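PDB 4F06: extracellular ligand-binding receptor from Rhodopseudomonas palustris, which binds p-hydroxybenzoic acid, a lignin-derived aromatic, and probably delivers such compounds to an ABC transporter. Local coordinates for residues Thr13-Tyr18 / Tyr49-Ser54. Numbering follows the deposited sequence.
With SO4 (sulfate ion), chain H.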
ATOM      1  N   THR A  13      -1.750   7.240  -9.994  1.00  7.01           N
ATOM      2  CA  THR A  13      -3.113   7.460 -10.472  1.00  6.88           C
ATOM      3  C   THR A  13      -3.491   8.900 -10.148  1.00  6.74           C
ATOM      4  O   THR A  13      -4.009   9.205  -9.077  1.00  7.84           O
ATOM      5  CB  THR A  13      -4.073   6.422  -9.845  1.00  6.66           C
ATOM      6  OG1 THR A  13      -3.874   6.408  -8.424  1.00  7.78           O
ATOM      7  CG2 THR A  13      -3.803   5.045 -10.387  1.00  8.67           C
HETATM    8  N   MSE A  14      -3.172   9.804 -11.079  1.00  7.24           N
HETATM    9  CA  MSE A  14      -3.316  11.246 -10.844  1.00  9.78           C
HETATM   10  C   MSE A  14      -4.694  11.770 -11.181  1.00 10.19           C
HETATM   11  O   MSE A  14      -5.046  12.883 -10.794  1.00 13.92           O
HETATM   12  CB  MSE A  14      -2.289  12.053 -11.634  1.00 10.82           C
HETATM   13  CG  MSE A  14      -0.827  11.603 -11.454  1.00 10.70           C
HETATM   14 SE   MSE A  14      -0.159  11.380  -9.624  0.75 13.75          SE
HETATM   15  CE  MSE A  14      -0.230  13.136  -9.111  1.00 14.98           C
ATOM     16  N   SER A  15      -5.451  11.024 -11.982  1.00 10.60           N
ATOM     17  CA  SER A  15      -6.815  11.378 -12.391  1.00 10.55           C
ATOM     18  C   SER A  15      -7.632  10.106 -12.368  1.00 10.68           C
ATOM     19  O   SER A  15      -7.073   9.015 -12.217  1.00 11.91           O
ATOM     20  CB  SER A  15      -6.847  11.978 -13.788  1.00 13.08           C
ATOM     21  OG  SER A  15      -6.597  10.965 -14.776  1.00 14.88           O
ATOM     22  N   GLY A  16      -8.948  10.236 -12.548  1.00 10.69           N
ATOM     23  CA  GLY A  16      -9.802   9.092 -12.662  1.00 10.56           C
ATOM     24  C   GLY A  16     -10.265   8.566 -11.313  1.00  9.03           C
ATOM     25  O   GLY A  16     -10.091   9.216 -10.287  1.00  9.17           O
ATOM     26  N   PRO A  17     -10.804   7.345 -11.278  1.00  8.79           N
ATOM     27  CA  PRO A  17     -11.443   6.815 -10.082  1.00  8.49           C
ATOM     28  C   PRO A  17     -10.478   6.695  -8.900  1.00  8.11           C
ATOM     29  O   PRO A  17     -10.930   6.716  -7.738  1.00  8.85           O
ATOM     30  CB  PRO A  17     -11.989   5.472 -10.544  1.00 11.15           C
ATOM     31  CG  PRO A  17     -12.013   5.527 -12.052  1.00 17.59           C
ATOM     32  CD  PRO A  17     -11.061   6.549 -12.493  1.00 11.19           C
ATOM     33  N   TYR A  18      -9.186   6.488  -9.184  1.00  7.75           N
ATOM     34  CA  TYR A  18      -8.167   6.298  -8.136  1.00  7.25           C
ATOM     35  C   TYR A  18      -7.332   7.559  -7.933  1.00  6.62           C
ATOM     36  O   TYR A  18      -6.252   7.491  -7.310  1.00  7.17           O
ATOM     37  CB  TYR A  18      -7.257   5.105  -8.533  1.00  7.15           C
ATOM     38  CG  TYR A  18      -8.050   3.820  -8.637  1.00  6.71           C
ATOM     39  CD1 TYR A  18      -8.264   3.002  -7.513  1.00  7.13           C
ATOM     40  CD2 TYR A  18      -8.568   3.385  -9.876  1.00  8.14           C
ATOM     41  CE1 TYR A  18      -8.996   1.807  -7.615  1.00  7.64           C
ATOM     42  CE2 TYR A  18      -9.307   2.220  -9.991  1.00  8.65           C
ATOM     43  CZ  TYR A  18      -9.517   1.427  -8.855  1.00  8.08           C
ATOM     44  OH  TYR A  18     -10.223   0.239  -8.893  1.00 12.06           O
ATOM     45  N   TYR A  49       5.420  14.312 -12.502  1.00  7.70           N
ATOM     46  CA  TYR A  49       4.332  13.345 -12.310  1.00  8.41           C
ATOM     47  C   TYR A  49       3.713  12.931 -13.634  1.00  7.65           C
ATOM     48  O   TYR A  49       3.446  13.775 -14.503  1.00  9.66           O
ATOM     49  CB  TYR A  49       3.238  13.944 -11.376  1.00  9.06           C
ATOM     50  CG  TYR A  49       3.792  14.249 -10.005  1.00  9.44           C
ATOM     51  CD1 TYR A  49       4.424  15.463  -9.737  1.00  9.64           C
ATOM     52  CD2 TYR A  49       3.713  13.292  -8.991  1.00  8.65           C
ATOM     53  CE1 TYR A  49       4.953  15.707  -8.472  1.00 10.72           C
ATOM     54  CE2 TYR A  49       4.242  13.543  -7.736  1.00  9.82           C
ATOM     55  CZ  TYR A  49       4.863  14.734  -7.490  1.00  9.42           C
ATOM     56  OH  TYR A  49       5.391  14.983  -6.234  1.00 11.26           O
ATOM     57  N   ARG A  50       3.407  11.648 -13.766  1.00  7.80           N
ATOM     58  CA  ARG A  50       2.725  11.138 -14.948  1.00  6.52           C
ATOM     59  C   ARG A  50       1.595  10.223 -14.480  1.00  7.25           C
ATOM     60  O   ARG A  50       1.662   9.605 -13.399  1.00  8.01           O
ATOM     61  CB  ARG A  50       3.716  10.344 -15.818  1.00  8.80           C
ATOM     62  CG  ARG A  50       4.845  11.167 -16.429  1.00  9.60           C
ATOM     63  CD  ARG A  50       4.299  12.203 -17.415  1.00 11.08           C
ATOM     64  NE  ARG A  50       5.367  13.015 -18.031  1.00 13.79           N
ATOM     65  CZ  ARG A  50       5.698  14.242 -17.661  1.00 14.75           C
ATOM     66  NH1 ARG A  50       5.058  14.831 -16.649  1.00 15.75           N
ATOM     67  NH2 ARG A  50       6.672  14.883 -18.316  1.00 18.43           N
ATOM     68  N   ASP A  51       0.558  10.098 -15.312  1.00  8.68           N
ATOM     69  CA  ASP A  51      -0.705   9.500 -14.872  1.00  8.00           C
ATOM     70  C   ASP A  51      -0.893   8.063 -15.383  1.00  8.17           C
ATOM     71  O   ASP A  51      -1.140   7.800 -16.561  1.00  8.85           O
ATOM     72  CB  ASP A  51      -1.829  10.427 -15.352  1.00  8.75           C
ATOM     73  CG  ASP A  51      -3.178  10.082 -14.808  1.00  8.96           C
ATOM     74  OD1 ASP A  51      -3.339   9.166 -13.942  1.00  9.74           O
ATOM     75  OD2 ASP A  51      -4.111  10.785 -15.258  1.00 12.83           O
ATOM     76  N   GLU A  52      -0.807   7.158 -14.426  1.00  8.88           N
ATOM     77  CA  GLU A  52      -1.002   5.768 -14.624  1.00  9.48           C
ATOM     78  C   GLU A  52      -2.452   5.368 -14.973  1.00  8.42           C
ATOM     79  O   GLU A  52      -2.675   4.362 -15.704  1.00  9.26           O
ATOM     80  CB  GLU A  52      -0.591   5.208 -13.247  1.00 14.27           C
ATOM     81  CG  GLU A  52      -0.799   3.781 -13.024  1.00 14.84           C
ATOM     82  CD  GLU A  52      -0.276   3.282 -11.673  1.00  8.61           C
ATOM     83  OE1 GLU A  52       0.315   4.071 -10.859  1.00  9.07           O
ATOM     84  OE2 GLU A  52      -0.489   2.111 -11.453  1.00  8.74           O
ATOM     85  N   VAL A  53      -3.405   6.104 -14.412  1.00  8.48           N
ATOM     86  CA  VAL A  53      -4.880   5.934 -14.638  1.00  7.85           C
ATOM     87  C   VAL A  53      -5.516   4.610 -14.114  1.00  7.81           C
ATOM     88  O   VAL A  53      -6.427   4.647 -13.282  1.00 10.04           O
ATOM     89  CB  VAL A  53      -5.297   6.181 -16.116  1.00  8.69           C
ATOM     90  CG1 VAL A  53      -6.834   6.144 -16.233  1.00 11.87           C
ATOM     91  CG2 VAL A  53      -4.778   7.520 -16.607  1.00 11.59           C
ATOM     92  N   SER A  54      -5.063   3.478 -14.629  1.00  7.62           N
ATOM     93  CA  SER A  54      -5.748   2.211 -14.414  1.00  7.71           C
ATOM     94  C   SER A  54      -4.715   1.095 -14.649  1.00  7.79           C
ATOM     95  O   SER A  54      -3.606   1.378 -15.090  1.00  8.05           O
ATOM     96  CB  SER A  54      -6.935   2.058 -15.396  1.00 10.49           C
ATOM     97  OG  SER A  54      -6.464   1.876 -16.724  1.00 10.49           O
TER
HETATM   98  S   SO4 H 407       6.277  18.392 -16.495  1.00 51.76           S
HETATM   99  O1  SO4 H 407       5.590  19.565 -17.099  1.00 75.08           O
HETATM  100  O2  SO4 H 407       6.948  17.614 -17.576  1.00 58.62           O
HETATM  101  O3  SO4 H 407       7.311  18.872 -15.534  1.00 60.57           O
HETATM  102  O4  SO4 H 407       5.305  17.529 -15.760  1.00 41.29           O
HETATM  103  O   HOH W   1      -7.634   6.463 -11.587  1.00  9.95           O
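The carboxylate of D51 reaches into the loop at M14 and S15, and both its oxygens are engaged. D51 holds CG anti to its own backbone N (chi1 -171°). This brings OD1 2.9 Å from M14 N, which donates to it from above the carboxylate plane. The backbone N of S15 adds a weak bond to OD1. So does the backbone N of V53, which ties the acid to the loop that follows its own strand. OD2 takes the hydroxyl OG of S15 on its syn lone pair, at 2.5 Å. An alanine in place of D51 would probably leave the M14 amide and the S15 hydroxyl without their acceptor and let the loop shift. A water joins the segments further along. It donates to S15 O and V53 O and accepts a hydrogen bond from Y18 N. T13 OG1 closes the loop by donating to Y18 O. E52 points its carboxylate elsewhere, to N84 and the backbone N of Y80 and F81. The bent side chain of M14, a selenomethionine, lays CE 3.9 Å from CD2 of Y49. R50 pairs with E66 and binds a sulfate, probably from the crystallisation liquor. The side chain of Y18 lies about 6 Å from a bound p-hydroxybenzoic acid. The contact joins loops at the C-terminal ends of parallel strands 5-12 and 43-51, where periplasmic binding proteins line their ligand cleft.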